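Local structure of short chain dehydrogenase (A0QTM2 homolog) (Mycobacterium thermoresistibile, 3SC4) at residues Asp143-Leu148 / Ala187-Asn192; Gly92-Cys97 / Pro137-Arg142. The protein probably catalyses an NAD(P)-dependent oxidation or reduction, as expected of a short-chain dehydrogenase with a Rossmann fold. All coordinates share one frame; numbering follows the deposited sequence.

Contact 1 of 2, residues Asp143-Leu148 / Ala187-Asn192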
ATOM      1  N   ASP B 143      11.460   8.451  26.940  1.00 39.43           N
ATOM      2  CA  ASP B 143      10.563   8.086  28.033  1.00 40.25           C
ATOM      3  C   ASP B 143       9.310   7.382  27.535  1.00 38.46           C
ATOM      4  O   ASP B 143       8.918   6.340  28.078  1.00 39.66           O
ATOM      5  CB  ASP B 143      10.191   9.300  28.919  1.00 41.22           C
ATOM      6  CG  ASP B 143      11.305   9.674  29.917  1.00 45.16           C
ATOM      7  OD1 ASP B 143      11.230  10.773  30.501  1.00 48.37           O
ATOM      8  OD2 ASP B 143      12.268   8.888  30.115  1.00 47.04           O
ATOM      9  N   ASN B 144       8.707   7.917  26.489  1.00 35.82           N
ATOM     10  CA  ASN B 144       7.424   7.427  26.040  1.00 34.03           C
ATOM     11  C   ASN B 144       7.194   7.702  24.527  1.00 30.55           C
ATOM     12  O   ASN B 144       6.267   8.378  24.151  1.00 28.88           O
ATOM     13  CB  ASN B 144       6.372   8.119  26.918  1.00 35.14           C
ATOM     14  CG  ASN B 144       4.978   7.630  26.649  1.00 37.27           C
ATOM     15  OD1 ASN B 144       4.741   6.414  26.606  1.00 41.00           O
ATOM     16  ND2 ASN B 144       4.033   8.575  26.456  1.00 37.61           N
ATOM     17  N   PRO B 145       8.049   7.154  23.660  1.00 28.52           N
ATOM     18  CA  PRO B 145       8.067   7.558  22.244  1.00 26.76           C
ATOM     19  C   PRO B 145       6.873   7.086  21.410  1.00 24.84           C
ATOM     20  O   PRO B 145       6.433   5.944  21.557  1.00 24.45           O
ATOM     21  CB  PRO B 145       9.352   6.917  21.716  1.00 26.99           C
ATOM     22  CG  PRO B 145       9.595   5.763  22.653  1.00 28.04           C
ATOM     23  CD  PRO B 145       9.119   6.200  23.977  1.00 29.02           C
ATOM     24  N   HIS B 146       6.394   7.957  20.521  1.00 22.78           N
ATOM     25  CA  HIS B 146       5.205   7.700  19.726  1.00 21.38           C
ATOM     26  C   HIS B 146       5.412   8.045  18.277  1.00 20.18           C
ATOM     27  O   HIS B 146       5.844   9.149  17.966  1.00 19.87           O
ATOM     28  CB  HIS B 146       4.038   8.574  20.216  1.00 21.40           C
ATOM     29  CG  HIS B 146       3.173   7.900  21.221  1.00 21.79           C
ATOM     30  ND1 HIS B 146       2.032   7.214  20.868  1.00 20.38           N
ATOM     31  CD2 HIS B 146       3.301   7.770  22.563  1.00 22.77           C
ATOM     32  CE1 HIS B 146       1.480   6.706  21.955  1.00 23.16           C
ATOM     33  NE2 HIS B 146       2.230   7.027  22.997  1.00 24.05           N
ATOM     34  N   ILE B 147       5.061   7.122  17.387  1.00 18.89           N
ATOM     35  CA  ILE B 147       4.856   7.489  16.001  1.00 17.46           C
ATOM     36  C   ILE B 147       3.357   7.567  15.758  1.00 17.48           C
ATOM     37  O   ILE B 147       2.634   6.669  16.135  1.00 17.96           O
ATOM     38  CB  ILE B 147       5.458   6.496  15.044  1.00 16.37           C
ATOM     39  CG1 ILE B 147       6.945   6.280  15.387  1.00 16.45           C
ATOM     40  CG2 ILE B 147       5.246   7.019  13.632  1.00 13.00           C
ATOM     41  CD1 ILE B 147       7.694   5.210  14.540  1.00 10.40           C
ATOM     42  N   LEU B 148       2.898   8.633  15.121  1.00 17.41           N
ATOM     43  CA  LEU B 148       1.471   8.814  14.862  1.00 17.23           C
ATOM     44  C   LEU B 148       1.299   9.218  13.418  1.00 16.84           C
ATOM     45  O   LEU B 148       1.924  10.191  12.957  1.00 17.46           O
ATOM     46  CB  LEU B 148       0.898   9.902  15.762  1.00 17.56           C
ATOM     47  CG  LEU B 148      -0.619  10.044  15.747  1.00 17.35           C
ATOM     48  CD1 LEU B 148      -1.290   8.844  16.363  1.00 15.58           C
ATOM     49  CD2 LEU B 148      -1.011  11.304  16.515  1.00 17.99           C
ATOM     50  N   ALA B 187      11.239  -2.629  21.172  1.00 33.42           N
ATOM     51  CA  ALA B 187      11.946  -1.374  21.447  1.00 33.36           C
ATOM     52  C   ALA B 187      11.057  -0.388  22.234  1.00 32.85           C
ATOM     53  O   ALA B 187      11.539   0.598  22.764  1.00 33.78           O
ATOM     54  CB  ALA B 187      12.456  -0.742  20.148  1.00 31.60           C
ATOM     55  N   GLY B 188       9.754  -0.648  22.297  1.00 31.92           N
ATOM     56  CA  GLY B 188       8.832   0.224  23.047  1.00 31.26           C
ATOM     57  C   GLY B 188       8.472   1.557  22.389  1.00 29.53           C
ATOM     58  O   GLY B 188       8.213   2.534  23.081  1.00 29.87           O
ATOM     59  N   ILE B 189       8.437   1.608  21.059  1.00 27.65           N
ATOM     60  CA  ILE B 189       7.935   2.793  20.361  1.00 25.77           C
ATOM     61  C   ILE B 189       6.505   2.533  19.905  1.00 24.48           C
ATOM     62  O   ILE B 189       6.257   1.588  19.162  1.00 24.30           O
ATOM     63  CB  ILE B 189       8.776   3.157  19.127  1.00 25.34           C
ATOM     64  CG1 ILE B 189      10.236   3.433  19.517  1.00 26.24           C
ATOM     65  CG2 ILE B 189       8.181   4.390  18.430  1.00 21.57           C
ATOM     66  CD1 ILE B 189      11.188   3.215  18.361  1.00 27.35           C
ATOM     67  N   ALA B 190       5.574   3.371  20.356  1.00 23.16           N
ATOM     68  CA  ALA B 190       4.187   3.282  19.935  1.00 21.84           C
ATOM     69  C   ALA B 190       4.118   3.692  18.486  1.00 20.42           C
ATOM     70  O   ALA B 190       4.868   4.566  18.083  1.00 20.52           O
ATOM     71  CB  ALA B 190       3.303   4.183  20.771  1.00 21.26           C
ATOM     72  N   SER B 191       3.247   3.037  17.711  1.00 19.39           N
ATOM     73  CA  SER B 191       2.873   3.502  16.377  1.00 18.27           C
ATOM     74  C   SER B 191       1.389   3.285  16.168  1.00 17.81           C
ATOM     75  O   SER B 191       0.906   2.150  16.182  1.00 18.04           O
ATOM     76  CB  SER B 191       3.652   2.760  15.282  1.00 18.48           C
ATOM     77  OG  SER B 191       3.381   3.303  13.992  1.00 17.30           O
ATOM     78  N   ASN B 192       0.672   4.374  15.957  1.00 17.46           N
ATOM     79  CA  ASN B 192      -0.781   4.340  15.796  1.00 17.75           C
ATOM     80  C   ASN B 192      -1.192   5.177  14.586  1.00 16.80           C
ATOM     81  O   ASN B 192      -0.423   6.000  14.095  1.00 16.70           O
ATOM     82  CB  ASN B 192      -1.484   4.894  17.056  1.00 18.46           C
ATOM     83  CG  ASN B 192      -1.258   4.033  18.288  1.00 18.95           C
ATOM     84  OD1 ASN B 192      -1.801   2.930  18.394  1.00 20.51           O
ATOM     85  ND2 ASN B 192      -0.454   4.531  19.223  1.00 15.98           N
TER
HETATM   86  O   HOH W   1       0.868   6.990  18.517  1.00  7.32           O
HETATM   87  O   HOH W   2       2.197   5.584  13.134  1.00 10.25           O
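Strands 146-148 and 190-192 run parallel, 13° apart, as neighbours in the central sheet of a Rossmann fold. Backbone bonds link them in the staggered parallel pattern: Ala-190 N gives to Pro-145 O and Asn-192 N to Ile-147 O, both in the carbonyl plane, whereas Ile-147 N reaches Ala-190 O at 2.7 Å, nearly straight at the hydrogen but from above the carbonyl plane. On one face of the sheet the methyl of Ala-190 sits under the imidazole of His-146, a CH-pi contact with CB 3.5 Å from the ring centroid and shifted toward ND1 and CE1. Chi1 of -93°, away from a staggered value, lays the ring across that methyl. A water in the ring plane lies 2.6 Å from His-146 ND1, donates to Ile-147 O and accepts from Asn-192 ND2, while His-146 NE2 pairs with Lys-234 O; both ring nitrogens therefore have partners, which should hold the ring in this rotation. Asn-192 ND2 also bonds Tyr-238 O. The other face mixes apolar and polar contacts: Ile-147, its CG1 beside the backbone N, brings that branch to Ile-189 CG2 at 3.8 Å. Ser-191 OG, anti to its backbone N, bonds Ala-177 O and accepts a hydrogen bond from a second water, which also donates to Asn-192 O. Helix 222-232 packs against His-146, Leu-148 and Asn-192, helix 164-183 against Ile-147 and Ser-191, and strand 96-99 flanks strand 146-149.

Contact 2 of 2, residues Gly92-Cys97 / Pro137-Arg142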
ATOM      1  N   GLY B  92      18.384  17.135  20.434  1.00 39.91           N
ATOM      2  CA  GLY B  92      19.011  16.058  21.191  1.00 40.87           C
ATOM      3  C   GLY B  92      18.313  14.709  21.179  1.00 40.00           C
ATOM      4  O   GLY B  92      18.795  13.783  21.854  1.00 41.50           O
ATOM      5  N   GLY B  93      17.224  14.554  20.417  1.00 37.37           N
ATOM      6  CA  GLY B  93      16.474  13.293  20.464  1.00 36.07           C
ATOM      7  C   GLY B  93      15.026  13.486  20.060  1.00 34.06           C
ATOM      8  O   GLY B  93      14.523  14.619  20.078  1.00 35.03           O
ATOM      9  N   ILE B  94      14.352  12.404  19.674  1.00 31.09           N
ATOM     10  CA  ILE B  94      13.016  12.529  19.132  1.00 28.41           C
ATOM     11  C   ILE B  94      12.022  11.697  19.929  1.00 27.47           C
ATOM     12  O   ILE B  94      12.138  10.485  20.031  1.00 27.07           O
ATOM     13  CB  ILE B  94      12.968  12.168  17.631  1.00 27.22           C
ATOM     14  CG1 ILE B  94      13.816  13.170  16.840  1.00 26.78           C
ATOM     15  CG2 ILE B  94      11.494  12.161  17.094  1.00 24.53           C
ATOM     16  CD1 ILE B  94      14.058  12.781  15.406  1.00 24.15           C
ATOM     17  N   ASP B  95      11.033  12.375  20.479  1.00 26.45           N
ATOM     18  CA  ASP B  95      10.001  11.728  21.264  1.00 26.60           C
ATOM     19  C   ASP B  95       8.797  11.350  20.432  1.00 25.44           C
ATOM     20  O   ASP B  95       8.184  10.318  20.686  1.00 25.80           O
ATOM     21  CB  ASP B  95       9.554  12.675  22.373  1.00 27.15           C
ATOM     22  CG  ASP B  95      10.613  12.852  23.429  1.00 29.19           C
ATOM     23  OD1 ASP B  95      10.907  11.838  24.104  1.00 31.10           O
ATOM     24  OD2 ASP B  95      11.156  13.983  23.572  1.00 30.35           O
ATOM     25  N   ILE B  96       8.454  12.219  19.474  1.00 24.11           N
ATOM     26  CA  ILE B  96       7.244  12.120  18.707  1.00 22.39           C
ATOM     27  C   ILE B  96       7.538  12.320  17.204  1.00 21.98           C
ATOM     28  O   ILE B  96       8.213  13.268  16.807  1.00 21.94           O
ATOM     29  CB  ILE B  96       6.237  13.173  19.170  1.00 22.54           C
ATOM     30  CG1 ILE B  96       5.973  13.015  20.660  1.00 21.25           C
ATOM     31  CG2 ILE B  96       4.902  13.075  18.349  1.00 20.06           C
ATOM     32  CD1 ILE B  96       5.273  14.195  21.249  1.00 19.07           C
ATOM     33  N   CYS B  97       7.061  11.378  16.393  1.00 20.83           N
ATOM     34  CA  CYS B  97       7.121  11.468  14.954  1.00 20.21           C
ATOM     35  C   CYS B  97       5.689  11.470  14.438  1.00 19.00           C
ATOM     36  O   CYS B  97       4.961  10.503  14.654  1.00 18.52           O
ATOM     37  CB  CYS B  97       7.853  10.259  14.400  1.00 20.36           C
ATOM     38  SG  CYS B  97       7.894  10.211  12.592  1.00 20.94           S
ATOM     39  N   PRO B 137      15.767   5.399  15.213  1.00 27.91           N
ATOM     40  CA  PRO B 137      16.951   5.286  16.078  1.00 29.86           C
ATOM     41  C   PRO B 137      17.058   6.373  17.165  1.00 31.20           C
ATOM     42  O   PRO B 137      17.600   6.134  18.256  1.00 31.96           O
ATOM     43  CB  PRO B 137      18.142   5.391  15.099  1.00 30.47           C
ATOM     44  CG  PRO B 137      17.562   5.287  13.705  1.00 29.25           C
ATOM     45  CD  PRO B 137      16.121   5.730  13.823  1.00 27.92           C
ATOM     46  N   HIS B 138      16.531   7.553  16.868  1.00 31.16           N
ATOM     47  CA  HIS B 138      16.641   8.668  17.784  1.00 32.17           C
ATOM     48  C   HIS B 138      15.490   8.677  18.795  1.00 32.48           C
ATOM     49  O   HIS B 138      15.439   9.557  19.649  1.00 33.59           O
ATOM     50  CB  HIS B 138      16.711   9.967  17.003  1.00 31.87           C
ATOM     51  CG  HIS B 138      17.806   9.980  15.985  1.00 32.84           C
ATOM     52  ND1 HIS B 138      19.137  10.112  16.329  1.00 34.15           N
ATOM     53  CD2 HIS B 138      17.774   9.845  14.637  1.00 32.10           C
ATOM     54  CE1 HIS B 138      19.873  10.070  15.232  1.00 34.99           C
ATOM     55  NE2 HIS B 138      19.071   9.915  14.191  1.00 33.81           N
ATOM     56  N   MET B 139      14.608   7.674  18.723  1.00 31.90           N
ATOM     57  CA  MET B 139      13.476   7.570  19.626  1.00 32.02           C
ATOM     58  C   MET B 139      13.627   6.452  20.646  1.00 33.35           C
ATOM     59  O   MET B 139      12.977   6.469  21.674  1.00 33.86           O
ATOM     60  CB  MET B 139      12.180   7.338  18.825  1.00 30.68           C
ATOM     61  CG  MET B 139      11.893   8.359  17.729  1.00 28.99           C
ATOM     62  SD  MET B 139      10.409   7.933  16.797  1.00 26.74           S
ATOM     63  CE  MET B 139       9.088   8.521  17.869  1.00 24.42           C
ATOM     64  N   LYS B 140      14.469   5.477  20.356  1.00 34.96           N
ATOM     65  CA  LYS B 140      14.661   4.317  21.225  1.00 36.64           C
ATOM     66  C   LYS B 140      14.963   4.628  22.702  1.00 39.03           C
ATOM     67  O   LYS B 140      14.455   3.959  23.618  1.00 39.78           O
ATOM     68  CB  LYS B 140      15.763   3.417  20.646  1.00 37.02           C
ATOM     69  CG  LYS B 140      15.256   2.565  19.494  1.00 36.10           C
ATOM     70  CD  LYS B 140      16.271   1.547  19.028  1.00 36.90           C
ATOM     71  CE  LYS B 140      15.725   0.708  17.875  1.00 35.59           C
ATOM     72  NZ  LYS B 140      16.821   0.011  17.134  1.00 35.45           N
ATOM     73  N   GLY B 141      15.783   5.628  22.967  1.00 40.54           N
ATOM     74  CA  GLY B 141      16.109   5.878  24.384  1.00 42.83           C
ATOM     75  C   GLY B 141      14.988   6.470  25.253  1.00 42.53           C
ATOM     76  O   GLY B 141      15.095   6.492  26.476  1.00 43.25           O
ATOM     77  N   ARG B 142      13.917   6.960  24.629  1.00 40.70           N
ATOM     78  CA  ARG B 142      13.139   8.042  25.242  1.00 40.37           C
ATOM     79  C   ARG B 142      12.094   7.525  26.214  1.00 39.78           C
ATOM     80  O   ARG B 142      11.863   6.314  26.284  1.00 38.96           O
ATOM     81  CB  ARG B 142      12.488   8.902  24.160  1.00 39.64           C
ATOM     82  CG  ARG B 142      13.427   9.267  22.979  1.00 40.91           C
ATOM     83  CD  ARG B 142      14.454  10.287  23.354  1.00 41.71           C
ATOM     84  NE  ARG B 142      13.804  11.562  23.638  1.00 41.80           N
ATOM     85  CZ  ARG B 142      14.426  12.598  24.191  1.00 43.17           C
ATOM     86  NH1 ARG B 142      13.761  13.715  24.427  1.00 41.43           N
ATOM     87  NH2 ARG B 142      15.722  12.514  24.514  1.00 45.40           N
TER
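Residues 92-97 leave helix 77-91 through Gly-92, with positive phi, and pass beside a type I turn from Met-139 to Arg-142, closed by Arg-142 N on Met-139 O; one backbone bond joins the two segments, Ile-94 N to His-138 O at 3.0 Å, nearly straight at the hydrogen but from above the carbonyl plane. In this Rossmann fold the turn belongs to the beta-alpha-beta crossover from strand 96-99 through helix 114-135 to strand 146-149, and the contact ties its return loop to the approach of its first strand. Arg-142, bent at both chi2 and chi3, curls back to grip Asp-95 side-on. NH1 meets Asp-95 OD2 at 2.8 Å almost in the guanidinium plane, while NE reaches OD1 at 2.9 Å on a more bent path; with carboxylate and guanidinium planes 46° apart, both oxygens are approached from above the carboxylate plane. Asp-95 OD2 also accepts from Thr-11 N, so the buried carboxylate is probably kept ionised. One guanidinium face lies over the backbone of Gly-93, which has no side chain to obstruct it. Met-139 packs against the same segment: its CG rests on Ile-94 CG2 at 3.9 Å, and the bend at chi3 (80°) turns the methyl toward the start of strand 96-99, setting Met-139 CE 4.1 Å from Cys-97 CB.

In the fold
Contact 1 pairs two strands of the parallel sheet, whereas contact 2 sets the approach to a third, 96-99, against a loop; their centres are about 9 Å apart. Contact 2 closes at Arg-142 just where contact 1 opens at Asp-143, so the chain runs straight from the turn of contact 2 into the strand of contact 1. The seam is probably hydrogen-bonded, His-146 N to Asp-95 O at 3.0 Å and Leu-148 N to Cys-97 O at 2.8 Å. Met-139 bridges both: its CE lies 3.3 Å from His-146 O. In this family cofactor and catalytic residues lie at the C-terminal ends of the strands; contact 2 lies toward the opposite, N-terminal ends, and contact 1 runs from there along nearly the whole of strand 146-149.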